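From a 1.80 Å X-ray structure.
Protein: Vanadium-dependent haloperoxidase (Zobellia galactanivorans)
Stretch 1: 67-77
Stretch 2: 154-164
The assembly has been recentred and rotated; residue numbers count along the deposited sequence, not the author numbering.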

# COMPACT_ATOMS: atom_id res chain seq x y z
N ALA A 67 -4.32 -4.47 -4.41
CA ALA A 67 -5.44 -5.13 -3.77
C ALA A 67 -6.29 -6.05 -4.61
O ALA A 67 -6.54 -7.18 -4.21
CB ALA A 67 -6.36 -4.12 -3.12
N TYR A 68 -6.74 -5.58 -5.77
CA TYR A 68 -7.65 -6.34 -6.57
C TYR A 68 -7.08 -7.71 -7.06
O TYR A 68 -7.79 -8.72 -7.01
CB TYR A 68 -8.17 -5.56 -7.77
CG TYR A 68 -9.27 -4.61 -7.36
CD1 TYR A 68 -10.56 -5.07 -7.00
CD2 TYR A 68 -9.05 -3.27 -7.39
CE1 TYR A 68 -11.60 -4.18 -6.66
CE2 TYR A 68 -10.05 -2.36 -7.01
CZ TYR A 68 -11.32 -2.80 -6.67
OH TYR A 68 -12.29 -1.91 -6.36
N PRO A 69 -5.85 -7.75 -7.55
CA PRO A 69 -5.34 -9.03 -7.98
C PRO A 69 -5.17 -10.04 -6.81
O PRO A 69 -5.42 -11.23 -6.98
CB PRO A 69 -4.01 -8.67 -8.59
CG PRO A 69 -4.18 -7.23 -9.05
CD PRO A 69 -4.89 -6.65 -7.87
N ASN A 70 -4.79 -9.57 -5.63
CA ASN A 70 -4.80 -10.45 -4.49
C ASN A 70 -6.15 -10.96 -4.15
O ASN A 70 -6.31 -12.17 -3.82
CB ASN A 70 -4.13 -9.78 -3.27
CG ASN A 70 -2.66 -9.63 -3.46
OD1 ASN A 70 -1.97 -10.53 -4.05
ND2 ASN A 70 -2.10 -8.61 -2.81
N VAL A 71 -7.21 -10.12 -4.18
CA VAL A 71 -8.55 -10.59 -3.87
C VAL A 71 -8.94 -11.70 -4.82
O VAL A 71 -9.55 -12.71 -4.37
CB VAL A 71 -9.60 -9.41 -3.85
CG1 VAL A 71 -11.02 -9.87 -3.79
CG2 VAL A 71 -9.29 -8.48 -2.70
N ALA A 72 -8.69 -11.50 -6.13
CA ALA A 72 -8.99 -12.56 -7.10
C ALA A 72 -8.33 -13.93 -6.80
O ALA A 72 -9.00 -14.98 -6.77
CB ALA A 72 -8.67 -12.11 -8.54
N ALA A 73 -7.03 -13.89 -6.54
CA ALA A 73 -6.33 -15.11 -6.15
C ALA A 73 -6.82 -15.71 -4.87
O ALA A 73 -7.05 -16.94 -4.77
CB ALA A 73 -4.89 -14.79 -6.03
N TYR A 74 -7.04 -14.86 -3.87
CA TYR A 74 -7.56 -15.33 -2.59
C TYR A 74 -8.89 -15.97 -2.74
O TYR A 74 -9.17 -17.06 -2.18
CB TYR A 74 -7.66 -14.15 -1.56
CG TYR A 74 -8.26 -14.64 -0.25
CD1 TYR A 74 -7.48 -15.32 0.65
CD2 TYR A 74 -9.65 -14.51 -0.02
CE1 TYR A 74 -8.03 -15.94 1.74
CE2 TYR A 74 -10.22 -15.09 1.12
CZ TYR A 74 -9.36 -15.69 2.04
OH TYR A 74 -9.90 -16.25 3.19
N GLU A 75 -9.77 -15.38 -3.56
CA GLU A 75 -11.06 -16.06 -3.76
C GLU A 75 -10.96 -17.51 -4.31
O GLU A 75 -11.76 -18.40 -3.98
CB GLU A 75 -12.05 -15.25 -4.59
CG GLU A 75 -12.52 -13.99 -3.89
CD GLU A 75 -13.33 -14.34 -2.60
OE1 GLU A 75 -14.45 -14.97 -2.64
OE2 GLU A 75 -12.77 -14.17 -1.53
N ILE A 76 -10.07 -17.71 -5.20
CA ILE A 76 -9.77 -19.08 -5.74
C ILE A 76 -9.35 -20.05 -4.66
O ILE A 76 -9.92 -21.17 -4.50
CB ILE A 76 -8.83 -19.04 -6.92
CG1 ILE A 76 -9.51 -18.41 -8.13
CG2 ILE A 76 -8.37 -20.49 -7.25
CD1 ILE A 76 -8.53 -18.02 -9.25
N VAL A 77 -8.43 -19.59 -3.82
CA VAL A 77 -8.07 -20.34 -2.64
C VAL A 77 -9.20 -20.62 -1.70
O VAL A 77 -9.41 -21.79 -1.32
CB VAL A 77 -6.91 -19.67 -1.90
CG1 VAL A 77 -6.63 -20.35 -0.58
CG2 VAL A 77 -5.71 -19.71 -2.76
N ALA A 154 -7.89 -21.37 -17.85
CA ALA A 154 -9.24 -21.01 -18.17
C ALA A 154 -10.04 -20.62 -16.93
O ALA A 154 -10.81 -19.65 -16.98
CB ALA A 154 -9.94 -22.14 -18.95
N TYR A 155 -9.88 -21.32 -15.84
CA TYR A 155 -10.61 -21.02 -14.60
C TYR A 155 -10.07 -19.70 -14.03
O TYR A 155 -10.87 -18.86 -13.59
CB TYR A 155 -10.52 -22.13 -13.60
CG TYR A 155 -11.28 -21.89 -12.33
CD1 TYR A 155 -12.58 -21.49 -12.35
CD2 TYR A 155 -10.66 -21.97 -11.13
CE1 TYR A 155 -13.24 -21.19 -11.20
CE2 TYR A 155 -11.32 -21.66 -9.94
CZ TYR A 155 -12.56 -21.23 -10.01
OH TYR A 155 -13.29 -20.91 -8.89
N GLY A 156 -8.75 -19.58 -13.95
CA GLY A 156 -8.14 -18.30 -13.50
C GLY A 156 -8.63 -17.06 -14.25
O GLY A 156 -8.94 -16.03 -13.65
N LEU A 157 -8.78 -17.17 -15.56
CA LEU A 157 -9.27 -16.11 -16.37
C LEU A 157 -10.77 -15.86 -16.19
O LEU A 157 -11.22 -14.69 -16.22
CB LEU A 157 -8.88 -16.31 -17.83
CG LEU A 157 -7.36 -16.30 -18.20
CD1 LEU A 157 -7.21 -16.52 -19.70
CD2 LEU A 157 -6.67 -15.03 -17.80
N GLN A 158 -11.55 -16.90 -15.95
CA GLN A 158 -12.95 -16.71 -15.64
C GLN A 158 -13.13 -15.95 -14.36
O GLN A 158 -13.97 -15.05 -14.26
CB GLN A 158 -13.70 -18.07 -15.59
CG GLN A 158 -15.13 -17.97 -15.41
CD GLN A 158 -15.76 -19.36 -15.17
OE1 GLN A 158 -15.07 -20.33 -14.86
NE2 GLN A 158 -17.05 -19.41 -15.28
N VAL A 159 -12.37 -16.32 -13.36
CA VAL A 159 -12.42 -15.58 -12.06
C VAL A 159 -11.96 -14.11 -12.27
O VAL A 159 -12.55 -13.21 -11.71
CB VAL A 159 -11.66 -16.31 -10.97
CG1 VAL A 159 -11.60 -15.43 -9.71
CG2 VAL A 159 -12.31 -17.69 -10.69
N ALA A 160 -10.86 -13.88 -12.97
CA ALA A 160 -10.40 -12.54 -13.23
C ALA A 160 -11.45 -11.73 -13.91
O ALA A 160 -11.60 -10.52 -13.61
CB ALA A 160 -9.13 -12.56 -14.11
N ASP A 161 -12.28 -12.33 -14.81
CA ASP A 161 -13.29 -11.57 -15.43
C ASP A 161 -14.33 -11.15 -14.40
O ASP A 161 -14.90 -10.06 -14.51
CB ASP A 161 -14.02 -12.28 -16.61
CG ASP A 161 -13.11 -12.45 -17.87
OD1 ASP A 161 -12.10 -11.66 -18.10
OD2 ASP A 161 -13.41 -13.41 -18.61
N HIS A 162 -14.65 -12.03 -13.47
CA HIS A 162 -15.66 -11.73 -12.48
C HIS A 162 -15.18 -10.58 -11.62
O HIS A 162 -15.92 -9.59 -11.32
CB HIS A 162 -16.10 -12.98 -11.71
CG HIS A 162 -17.03 -12.70 -10.56
ND1 HIS A 162 -18.39 -12.72 -10.71
CD2 HIS A 162 -16.80 -12.45 -9.24
CE1 HIS A 162 -18.98 -12.44 -9.56
NE2 HIS A 162 -18.02 -12.29 -8.64
N ILE A 163 -13.97 -10.76 -11.10
CA ILE A 163 -13.40 -9.76 -10.23
C ILE A 163 -13.20 -8.42 -10.98
O ILE A 163 -13.52 -7.33 -10.42
CB ILE A 163 -12.11 -10.25 -9.62
CG1 ILE A 163 -12.42 -11.52 -8.80
CG2 ILE A 163 -11.44 -9.09 -8.88
CD1 ILE A 163 -13.17 -11.31 -7.52
N GLY A 164 -12.84 -8.52 -12.25
CA GLY A 164 -12.73 -7.32 -13.13
C GLY A 164 -14.04 -6.51 -13.26
O GLY A 164 -14.03 -5.29 -13.22

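How are the two backbones placed against each other? Both stretches are helical throughout, and each belongs to a helix that runs on beyond it at both ends. Their N-to-C directions differ by 128°, so they run obliquely, nearer antiparallel than parallel, and their axes come within 9.6 Å of each other. The backbones lie nearest at Ala 72 and Ile 163, whose CA atoms are 6.1 Å apart. The first helix is kinked at Pro 69, whose ring nitrogen carries no hydrogen to give to the turn before.

What lets the helices come so close at the point of nearest approach? Ala 72 points its CB toward the second helix, and a single methyl takes up little room there. Ile 163, also directed toward its partner, fills the space: its CG1 packs 3.8 Å from Ala 72 CB, while its CG2 lies 4.1 Å from Tyr 68 O. With chi1 and chi2 both in m, this side chain covers a methyl on one turn and reaches backbone on the turn before. Ile 163 has more of its surface covered by the other stretch than any other residue here.

How does the contact continue along the first helix? One turn after Ala 72, Ile 76 also points toward the second helix. Its CG1 sits 3.9 Å from Val 159 CG2 and 4.1 Å from Tyr 155 CE2, meeting the tyrosine ring obliquely. Tyr 155 sends its CB sideways, but the end of its side chain comes nearer and so joins the contact. Val 159 touches two turns of its neighbor, since its other methyl, CG1, lies 4.0 Å from Ala 72 O. At Gly 156 there is no side chain, and Ile 76 CD1 approaches the backbone itself, 4.3 Å from Gly 156 CA.

What kind of force holds the pair together? No hydrogen bond crosses between the stretches; the contact rests on close packing of largely apolar surface, with 344 Å² buried over both sides. Branched Ile 76, Val 159 and Ile 163 suit it because they offer methyl and methylene groups that need no polar partner. The polar ends of Tyr 68, Glu 75 and Tyr 155 are hydrogen-bonded elsewhere in the structure, so these buried residues can border the apolar contact without leaving those groups unsatisfied.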